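Local atomic coordinates of protein DOA1 (Saccharomyces cerevisiae, PDB entry 3ODT), a protein that probably binds ubiquitin through its WD40 beta-propeller domain. Residues G196-C201 with K208-H213. Numbering follows the deposited sequence.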
loop_
_atom_site.group_PDB
_atom_site.type_symbol
_atom_site.label_atom_id
_atom_site.label_comp_id
_atom_site.label_asym_id
_atom_site.label_seq_id
_atom_site.Cartn_x
_atom_site.Cartn_y
_atom_site.Cartn_z
ATOM N N GLY A 196 -0.399 -10.416 16.837
ATOM C CA GLY A 196 -1.047 -11.716 16.778
ATOM C C GLY A 196 -2.047 -11.912 15.655
ATOM O O GLY A 196 -2.651 -12.968 15.565
ATOM N N HIS A 197 -2.224 -10.909 14.806
ATOM C CA HIS A 197 -3.225 -10.989 13.770
ATOM C C HIS A 197 -2.841 -10.147 12.561
ATOM O O HIS A 197 -2.290 -9.055 12.701
ATOM C CB HIS A 197 -4.566 -10.470 14.296
ATOM C CG HIS A 197 -5.026 -11.172 15.525
ATOM N ND1 HIS A 197 -4.606 -10.804 16.778
ATOM C CD2 HIS A 197 -5.853 -12.229 15.689
ATOM C CE1 HIS A 197 -5.147 -11.617 17.672
ATOM N NE2 HIS A 197 -5.913 -12.482 17.037
ATOM N N PHE A 198 -3.172 -10.650 11.369
ATOM C CA PHE A 198 -3.042 -9.895 10.139
ATOM C C PHE A 198 -4.251 -10.097 9.250
ATOM O O PHE A 198 -5.022 -11.034 9.443
ATOM C CB PHE A 198 -1.714 -10.242 9.417
ATOM C CG PHE A 198 -1.662 -11.624 8.806
ATOM C CD1 PHE A 198 -2.212 -11.874 7.546
ATOM C CD2 PHE A 198 -1.029 -12.666 9.468
ATOM C CE1 PHE A 198 -2.141 -13.158 6.974
ATOM C CE2 PHE A 198 -0.978 -13.961 8.904
ATOM C CZ PHE A 198 -1.511 -14.203 7.661
ATOM N N ILE A 199 -4.435 -9.179 8.289
ATOM C CA ILE A 199 -5.373 -9.393 7.204
ATOM C C ILE A 199 -4.599 -9.511 5.911
ATOM O O ILE A 199 -3.574 -8.854 5.725
ATOM C CB ILE A 199 -6.466 -8.324 7.116
ATOM C CG1 ILE A 199 -5.856 -6.947 6.973
ATOM C CG2 ILE A 199 -7.292 -8.343 8.400
ATOM C CD1 ILE A 199 -6.895 -5.893 6.530
ATOM N N SER A 200 -5.070 -10.361 5.009
ATOM C CA SER A 200 -4.457 -10.508 3.703
ATOM C C SER A 200 -5.562 -10.426 2.656
ATOM O O SER A 200 -6.734 -10.673 2.949
ATOM C CB SER A 200 -3.762 -11.859 3.579
ATOM O OG SER A 200 -4.661 -12.899 3.894
ATOM N N CYS A 201 -5.180 -10.083 1.438
ATOM C CA CYS A 201 -6.092 -10.116 0.309
ATOM C C CYS A 201 -5.402 -10.704 -0.901
ATOM O O CYS A 201 -4.153 -10.789 -0.954
ATOM C CB CYS A 201 -6.640 -8.712 -0.009
ATOM S SG CYS A 201 -5.431 -7.562 -0.680
ATOM N N LYS A 208 -9.039 -11.852 4.210
ATOM C CA LYS A 208 -9.143 -12.731 5.366
ATOM C C LYS A 208 -8.361 -12.192 6.577
ATOM O O LYS A 208 -7.242 -11.670 6.436
ATOM C CB LYS A 208 -8.648 -14.137 5.008
ATOM C CG LYS A 208 -9.440 -14.767 3.906
ATOM C CD LYS A 208 -9.151 -16.254 3.712
ATOM C CE LYS A 208 -9.811 -16.762 2.462
ATOM N NZ LYS A 208 -9.768 -18.241 2.346
ATOM N N LEU A 209 -8.958 -12.348 7.758
ATOM C CA LEU A 209 -8.322 -12.062 9.036
ATOM C C LEU A 209 -7.759 -13.376 9.561
ATOM O O LEU A 209 -8.470 -14.383 9.613
ATOM C CB LEU A 209 -9.374 -11.508 9.999
ATOM C CG LEU A 209 -8.895 -11.304 11.428
ATOM C CD1 LEU A 209 -7.829 -10.218 11.514
ATOM C CD2 LEU A 209 -10.072 -10.950 12.283
ATOM N N VAL A 210 -6.480 -13.378 9.905
ATOM C CA VAL A 210 -5.749 -14.584 10.238
ATOM C C VAL A 210 -5.041 -14.451 11.595
ATOM O O VAL A 210 -4.440 -13.421 11.917
ATOM C CB VAL A 210 -4.678 -14.865 9.133
ATOM C CG1 VAL A 210 -3.943 -16.175 9.402
ATOM C CG2 VAL A 210 -5.346 -14.910 7.744
ATOM N N ASP A 211 -5.113 -15.520 12.372
ATOM C CA ASP A 211 -4.386 -15.647 13.629
ATOM C C ASP A 211 -2.921 -15.993 13.315
ATOM O O ASP A 211 -2.619 -16.990 12.689
ATOM C CB ASP A 211 -5.056 -16.726 14.487
ATOM C CG ASP A 211 -4.448 -16.863 15.858
ATOM O OD1 ASP A 211 -3.216 -16.983 15.985
ATOM O OD2 ASP A 211 -5.216 -16.883 16.831
HETATM N N MSE A 212 -2.008 -15.131 13.704
HETATM C CA MSE A 212 -0.634 -15.353 13.331
HETATM C C MSE A 212 -0.002 -16.557 13.996
HETATM O O MSE A 212 0.925 -17.154 13.450
HETATM C CB MSE A 212 0.203 -14.166 13.699
HETATM C CG MSE A 212 1.539 -14.351 13.115
HETATM SE SE MSE A 212 1.701 -13.179 11.822
HETATM C CE MSE A 212 2.385 -12.043 12.910
ATOM N N HIS A 213 -0.475 -16.895 15.182
ATOM C CA HIS A 213 0.094 -18.029 15.898
ATOM C C HIS A 213 -0.445 -19.371 15.387
ATOM O O HIS A 213 0.312 -20.312 15.189
ATOM C CB HIS A 213 -0.163 -17.893 17.399
ATOM C CG HIS A 213 0.247 -19.090 18.184
ATOM N ND1 HIS A 213 1.568 -19.440 18.375
ATOM C CD2 HIS A 213 -0.487 -20.034 18.815
ATOM C CE1 HIS A 213 1.627 -20.543 19.097
ATOM N NE2 HIS A 213 0.394 -20.926 19.374
#
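Val210 sits over one face of the Phe198 ring, its CB 3.8 Å from the ring centroid in a CH-pi contact, while CG1 and CG2 reach CZ and CE1. Phe198 CG lies between its own backbone N and carbonyl carbon (chi1 71°), which sets the ring beside Val210. Selenomethionine Met212 crosses Phe198 at about a right angle; in this one of two modelled conformers SE lies at the ring edge, 3.6 Å from Phe198 CD2, a less certain Met-aromatic contact. On the other face of the sheet Ile199 CG2 meets Leu209 CD1 at 3.7 Å.

Antiparallel pairing of Phe198 with Val210 puts their side chains together on one face. Their backbones bond both ways, Val210 N to Phe198 O at 2.8 Å, and Ser200 and Lys208 repeat the pattern. Past the strand end, Met212 N still bonds Gly196 O at 2.9 Å, standing above the carbonyl plane.

Further out, Phe179 meets the Phe198 ring edge-to-face, Ile231 and Leu233 of the next sheet pack on Ile199, and Asp194 holds His197 ND1. These are the middle two strands of a four-stranded WD40 propeller blade. Ser200 OG, buried without a partner, adds no polar tie: main-chain bonds join the hairpin, and apolar side chains pack its faces against neighbouring parts of the propeller.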